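Local coordinates for protein beta carbonic anhydrase (Burkholderia pseudomallei, PDB 6YJN) that probably catalyses the zinc-dependent interconversion of carbon dioxide and hydrogencarbonate as a tetrameric type II beta-class carbonic anhydrase, at residues 42-47 / 97-102; 71-76 / 121-126. All coordinates share one frame; numbering follows the deposited sequence.

Interaction 1: residues 42-47 / 97-102. With ZN (zinc ion), chain B.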
loop_
_atom_site.group_PDB
_atom_site.type_symbol
_atom_site.label_atom_id
_atom_site.label_comp_id
_atom_site.label_asym_id
_atom_site.label_seq_id
_atom_site.Cartn_x
_atom_site.Cartn_y
_atom_site.Cartn_z
ATOM N N LEU A 42 17.204 -13.723 -1.585
ATOM C CA LEU A 42 16.003 -13.071 -2.077
ATOM C C LEU A 42 16.289 -12.436 -3.437
ATOM O O LEU A 42 17.197 -11.601 -3.582
ATOM C CB LEU A 42 15.518 -12.007 -1.086
ATOM C CG LEU A 42 14.333 -11.165 -1.573
ATOM C CD1 LEU A 42 13.102 -12.026 -1.805
ATOM C CD2 LEU A 42 14.003 -10.042 -0.604
ATOM N N TRP A 43 15.460 -12.840 -4.411
ATOM C CA TRP A 43 15.445 -12.256 -5.740
ATOM C C TRP A 43 14.201 -11.378 -5.881
ATOM O O TRP A 43 13.072 -11.852 -5.751
ATOM C CB TRP A 43 15.481 -13.397 -6.760
ATOM C CG TRP A 43 15.582 -13.001 -8.201
ATOM C CD1 TRP A 43 14.626 -12.377 -8.948
ATOM C CD2 TRP A 43 16.685 -13.252 -9.091
ATOM N NE1 TRP A 43 15.071 -12.195 -10.227
ATOM C CE2 TRP A 43 16.324 -12.727 -10.349
ATOM C CE3 TRP A 43 17.939 -13.863 -8.956
ATOM C CZ2 TRP A 43 17.168 -12.801 -11.458
ATOM C CZ3 TRP A 43 18.775 -13.927 -10.052
ATOM C CH2 TRP A 43 18.393 -13.402 -11.287
ATOM N N ILE A 44 14.415 -10.079 -6.087
ATOM C CA ILE A 44 13.333 -9.178 -6.462
ATOM C C ILE A 44 13.472 -8.865 -7.950
ATOM O O ILE A 44 14.437 -8.230 -8.378
ATOM C CB ILE A 44 13.351 -7.866 -5.643
ATOM C CG1 ILE A 44 13.319 -8.100 -4.131
ATOM C CG2 ILE A 44 12.242 -6.924 -6.094
ATOM C CD1 ILE A 44 13.658 -6.857 -3.317
ATOM N N GLY A 45 12.481 -9.273 -8.728
ATOM C CA GLY A 45 12.569 -9.063 -10.158
ATOM C C GLY A 45 11.269 -8.544 -10.759
ATOM O O GLY A 45 10.340 -8.143 -10.053
ATOM N N CYS A 46 11.234 -8.567 -12.092
ATOM C CA CYS A 46 10.141 -7.973 -12.827
ATOM C C CYS A 46 9.120 -9.049 -13.186
ATOM O O CYS A 46 9.472 -10.216 -13.356
ATOM C CB CYS A 46 10.671 -7.271 -14.062
ATOM S SG CYS A 46 9.311 -6.843 -15.170
ATOM N N SER A 47 7.851 -8.645 -13.295
ATOM C CA SER A 47 6.792 -9.593 -13.602
ATOM C C SER A 47 6.884 -10.069 -15.050
ATOM O O SER A 47 6.259 -11.071 -15.386
ATOM C CB SER A 47 5.421 -9.062 -13.270
ATOM O OG SER A 47 5.230 -8.990 -11.867
ATOM N N VAL A 97 20.349 -10.228 -0.679
ATOM C CA VAL A 97 19.233 -9.712 -1.449
ATOM C C VAL A 97 19.805 -9.073 -2.717
ATOM O O VAL A 97 20.861 -8.433 -2.681
ATOM C CB VAL A 97 18.384 -8.738 -0.606
ATOM C CG1 VAL A 97 17.385 -7.952 -1.436
ATOM C CG2 VAL A 97 17.671 -9.458 0.523
ATOM N N MET A 98 19.101 -9.283 -3.837
ATOM C CA MET A 98 19.503 -8.724 -5.117
ATOM C C MET A 98 18.286 -8.329 -5.965
ATOM O O MET A 98 17.394 -9.145 -6.248
ATOM C CB MET A 98 20.329 -9.760 -5.866
ATOM C CG MET A 98 19.643 -11.091 -5.835
ATOM S SD MET A 98 20.819 -12.426 -5.628
ATOM C CE MET A 98 19.696 -13.817 -5.738
ATOM N N VAL A 99 18.282 -7.043 -6.350
ATOM C CA VAL A 99 17.304 -6.437 -7.236
ATOM C C VAL A 99 17.793 -6.717 -8.649
ATOM O O VAL A 99 18.841 -6.222 -9.047
ATOM C CB VAL A 99 17.185 -4.914 -6.980
ATOM C CG1 VAL A 99 16.254 -4.223 -7.967
ATOM C CG2 VAL A 99 16.801 -4.563 -5.544
ATOM N N VAL A 100 17.047 -7.535 -9.389
ATOM C CA VAL A 100 17.494 -7.906 -10.720
ATOM C C VAL A 100 16.527 -7.359 -11.772
ATOM O O VAL A 100 15.435 -7.902 -11.967
ATOM C CB VAL A 100 17.689 -9.428 -10.888
ATOM C CG1 VAL A 100 18.568 -9.739 -12.093
ATOM C CG2 VAL A 100 18.235 -10.107 -9.643
ATOM N N GLY A 101 16.966 -6.298 -12.465
ATOM C CA GLY A 101 16.290 -5.797 -13.648
ATOM C C GLY A 101 16.634 -6.618 -14.891
ATOM O O GLY A 101 17.485 -7.507 -14.843
ATOM N N HIS A 102 15.966 -6.313 -16.009
ATOM C CA HIS A 102 16.057 -7.149 -17.191
ATOM C C HIS A 102 15.881 -6.319 -18.471
ATOM O O HIS A 102 14.882 -5.611 -18.648
ATOM C CB HIS A 102 15.079 -8.321 -17.028
ATOM C CG HIS A 102 13.693 -8.004 -17.461
ATOM N ND1 HIS A 102 13.267 -8.195 -18.758
ATOM C CD2 HIS A 102 12.655 -7.477 -16.794
ATOM C CE1 HIS A 102 12.016 -7.810 -18.867
ATOM N NE2 HIS A 102 11.616 -7.380 -17.669
HETATM ZN ZN ZN B . 10.273 -6.353 -16.890
#

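Interaction 2: residues 71-76 / 121-126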
loop_
_atom_site.group_PDB
_atom_site.type_symbol
_atom_site.label_atom_id
_atom_site.label_comp_id
_atom_site.label_asym_id
_atom_site.label_seq_id
_atom_site.Cartn_x
_atom_site.Cartn_y
_atom_site.Cartn_z
ATOM N N ALA A 71 8.384 -4.040 -12.961
ATOM C CA ALA A 71 9.610 -3.263 -13.072
ATOM C C ALA A 71 10.466 -3.395 -11.819
ATOM O O ALA A 71 11.334 -2.552 -11.579
ATOM C CB ALA A 71 9.318 -1.820 -13.395
ATOM N N ASN A 72 10.230 -4.457 -11.034
ATOM C CA ASN A 72 11.062 -4.721 -9.868
ATOM C C ASN A 72 11.288 -3.420 -9.092
ATOM O O ASN A 72 12.412 -2.971 -8.921
ATOM C CB ASN A 72 12.390 -5.386 -10.244
ATOM C CG ASN A 72 13.146 -4.662 -11.342
ATOM O OD1 ASN A 72 13.105 -5.081 -12.499
ATOM N ND2 ASN A 72 13.821 -3.570 -11.003
ATOM N N VAL A 73 10.192 -2.809 -8.643
ATOM C CA VAL A 73 10.231 -1.555 -7.919
ATOM C C VAL A 73 10.099 -1.884 -6.436
ATOM O O VAL A 73 9.232 -2.668 -6.036
ATOM C CB VAL A 73 9.073 -0.642 -8.385
ATOM C CG1 VAL A 73 9.080 0.718 -7.712
ATOM C CG2 VAL A 73 9.008 -0.491 -9.899
ATOM N N VAL A 74 10.963 -1.268 -5.628
ATOM C CA VAL A 74 10.835 -1.329 -4.180
ATOM C C VAL A 74 10.370 0.041 -3.695
ATOM O O VAL A 74 11.168 0.978 -3.663
ATOM C CB VAL A 74 12.159 -1.761 -3.512
ATOM C CG1 VAL A 74 12.121 -1.647 -1.999
ATOM C CG2 VAL A 74 12.577 -3.164 -3.929
ATOM N N VAL A 75 9.073 0.144 -3.360
ATOM C CA VAL A 75 8.513 1.338 -2.742
ATOM C C VAL A 75 8.787 1.303 -1.233
ATOM O O VAL A 75 8.603 0.274 -0.576
ATOM C CB VAL A 75 7.016 1.514 -3.067
ATOM C CG1 VAL A 75 6.403 2.722 -2.388
ATOM C CG2 VAL A 75 6.763 1.583 -4.555
ATOM N N HIS A 76 9.266 2.441 -0.708
ATOM C CA HIS A 76 9.573 2.625 0.698
ATOM C C HIS A 76 8.434 2.079 1.554
ATOM O O HIS A 76 8.657 1.561 2.646
ATOM C CB HIS A 76 9.696 4.121 0.987
ATOM C CG HIS A 76 10.903 4.762 0.408
ATOM N ND1 HIS A 76 12.140 4.159 0.431
ATOM C CD2 HIS A 76 11.083 5.980 -0.150
ATOM C CE1 HIS A 76 13.027 4.971 -0.126
ATOM N NE2 HIS A 76 12.403 6.105 -0.488
ATOM N N ASP A 121 0.228 3.081 -14.568
ATOM C CA ASP A 121 0.945 4.320 -14.816
ATOM C C ASP A 121 1.442 4.850 -13.479
ATOM O O ASP A 121 2.587 5.287 -13.383
ATOM C CB ASP A 121 0.118 5.353 -15.583
ATOM C CG ASP A 121 -0.258 4.902 -16.984
ATOM O OD1 ASP A 121 0.508 4.107 -17.566
ATOM O OD2 ASP A 121 -1.323 5.332 -17.474
ATOM N N ASN A 122 0.575 4.752 -12.462
ATOM C CA ASN A 122 0.880 5.204 -11.115
ATOM C C ASN A 122 2.118 4.467 -10.627
ATOM O O ASN A 122 3.054 5.095 -10.130
ATOM C CB ASN A 122 -0.308 5.046 -10.165
ATOM C CG ASN A 122 -1.537 5.815 -10.617
ATOM O OD1 ASN A 122 -1.555 7.049 -10.625
ATOM N ND2 ASN A 122 -2.571 5.087 -11.006
ATOM N N TRP A 123 2.121 3.140 -10.815
ATOM C CA TRP A 123 3.222 2.334 -10.314
ATOM C C TRP A 123 4.502 2.738 -11.052
ATOM O O TRP A 123 5.533 2.938 -10.430
ATOM C CB TRP A 123 2.892 0.817 -10.336
ATOM C CG TRP A 123 3.923 -0.082 -9.717
ATOM C CD1 TRP A 123 4.999 -0.645 -10.346
ATOM C CD2 TRP A 123 3.991 -0.544 -8.355
ATOM N NE1 TRP A 123 5.741 -1.399 -9.478
ATOM C CE2 TRP A 123 5.155 -1.345 -8.242
ATOM C CE3 TRP A 123 3.198 -0.365 -7.219
ATOM C CZ2 TRP A 123 5.541 -1.943 -7.044
ATOM C CZ3 TRP A 123 3.602 -0.935 -6.031
ATOM C CH2 TRP A 123 4.747 -1.721 -5.943
ATOM N N LEU A 124 4.422 2.959 -12.363
ATOM C CA LEU A 124 5.622 3.231 -13.141
ATOM C C LEU A 124 6.201 4.615 -12.839
ATOM O O LEU A 124 7.335 4.920 -13.202
ATOM C CB LEU A 124 5.263 3.116 -14.619
ATOM C CG LEU A 124 4.851 1.721 -15.072
ATOM C CD1 LEU A 124 4.194 1.791 -16.438
ATOM C CD2 LEU A 124 6.030 0.758 -15.087
ATOM N N HIS A 125 5.407 5.461 -12.192
ATOM C CA HIS A 125 5.889 6.776 -11.825
ATOM C C HIS A 125 7.188 6.632 -11.051
ATOM O O HIS A 125 8.110 7.428 -11.233
ATOM C CB HIS A 125 4.839 7.537 -11.027
ATOM C CG HIS A 125 3.813 8.178 -11.894
ATOM N ND1 HIS A 125 4.154 8.981 -12.963
ATOM C CD2 HIS A 125 2.462 8.159 -11.842
ATOM C CE1 HIS A 125 3.050 9.421 -13.542
ATOM N NE2 HIS A 125 1.992 8.936 -12.864
ATOM N N HIS A 126 7.235 5.582 -10.229
ATOM C CA HIS A 126 8.420 5.233 -9.471
ATOM C C HIS A 126 9.648 5.177 -10.381
ATOM O O HIS A 126 10.732 5.631 -10.009
ATOM C CB HIS A 126 8.175 3.949 -8.677
ATOM C CG HIS A 126 7.069 4.077 -7.678
ATOM N ND1 HIS A 126 7.067 5.042 -6.682
ATOM C CD2 HIS A 126 5.929 3.363 -7.499
ATOM C CE1 HIS A 126 5.974 4.909 -5.944
ATOM N NE2 HIS A 126 5.259 3.891 -6.426
#

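Interaction 1: residues 42-47 / 97-102
Trp43 and Val100 form the apolar centre of this pairing between two neighbouring parallel strands of the central sheet. The CG2 methyl of Val100 sits over one face of the indole in a CH-pi contact, only 13° from the normal of the six-membered ring, and comes within 3.3 Å of Trp43 CE2. With CG anti to its backbone N (chi1 -175°), Trp43 reaches across to the other strand. There, Met98 brings its methyl CE obliquely to Trp43 CE3, at 3.7 Å. On the reverse face of the sheet, Leu42 and Val97 run alongside each other in the same sense, with Leu42 CB 3.7 Å from Val97 CG2, and Ile44 and Val99 extend the row. Helix 79-92 covers Leu42 and Ile44, whereas helix 145-165 packs on Val97 and Val99.

Between these layers runs a ladder of three backbone hydrogen bonds: Met98 N to Leu42 O (3.0 Å), Ile44 N to Met98 O (3.1 Å) and Val100 N to Ile44 O (2.9 Å). Beyond Gly45 the ladder gives way to metal ligation. Cys46 SG binds zinc at 2.0 Å, and His102 NE2 binds it at 1.9 Å. Cys46 CB lies at the edge of the imidazole, near its plane, and the sulfur also meets the ring edge. Neighbouring parallel strands thus each supply a ligand near their C-terminal ends, an active-site position familiar from alpha/beta folds.

Asp48 OD2 and Cys105 SG complete a four-residue coordination shell. Because the aspartate occupies a ligand position that a water or hydroxide would need, the chemistry is consistent with the closed, inactive state described for type II beta-carbonic anhydrases.

Interaction 2: residues 71-76 / 121-126
His126 NE2 is hydrogen-bonded to Thr77 OG1 of a neighbouring subunit, while within its own chain the same nitrogen lies 3.3 Å from the CG2 methyl of Val75. The contact belongs to the beta-carbonic anhydrase fold, where the loop between strand 64-69 and helix 79-92 packs on helix 120-133 next to a subunit interface of the tetramer. Val75 CG2 rests over one face of the imidazole in a CH-pi interaction, 3.6 Å from the centroid of the His126 ring and 21° from its normal. It is displaced from the ring centre toward NE2 and CD2. The two side chains meet at about a right angle, so the methyl bears on the flat of the ring as NE2 reaches the neighbouring subunit.

That interface gathers several histidines. His76 is bonded to the same neighbouring subunit: its NE2 is hydrogen-bonded to Asp129 OD2 of that chain, and its ring meets that chain's His126 edge-to-face.

Val73, two residues before Val75, divides its branches between His126 and Trp123. Its CG1 lies 3.5 Å from His126 CB, and its CG2 approaches Trp123 NE1 at 3.4 Å. Trp123 carries CG anti to its backbone N (chi1 -175°), which lays the indole alongside the loop, where the indole and Val73 run past one another head to tail. The indole nitrogen also makes a weak hydrogen bond to Ile70 O, just before the loop segment.

No hydrogen bond joins 71-76 to 121-126 directly; two valines are received by two aromatic rings. Val75 CG2 touches both of them, since besides covering the imidazole it lies over a face of the indole, 4.1 Å from Trp123 CH2.

Interaction 1 lies at the centre of the chain, where two strands share backbone hydrogen bonds and a zinc ion; interaction 2, centred about 13 Å away, is also buried but lies against a neighbouring subunit. The loop 71-76 bridges the two. Its Asn72 packs on Cys46 and against Gly101, and its Val74 rests on Ile44, while Val73 and Val75 face helix 120-133. The segments alternate along the chain, and the two contacts touch through Ala71 and Asn72. Their chemistry follows their place: sheet pairing and metal ligation inside the fold, valine-to-aromatic packing with a histidine bonded across the subunit boundary farther out.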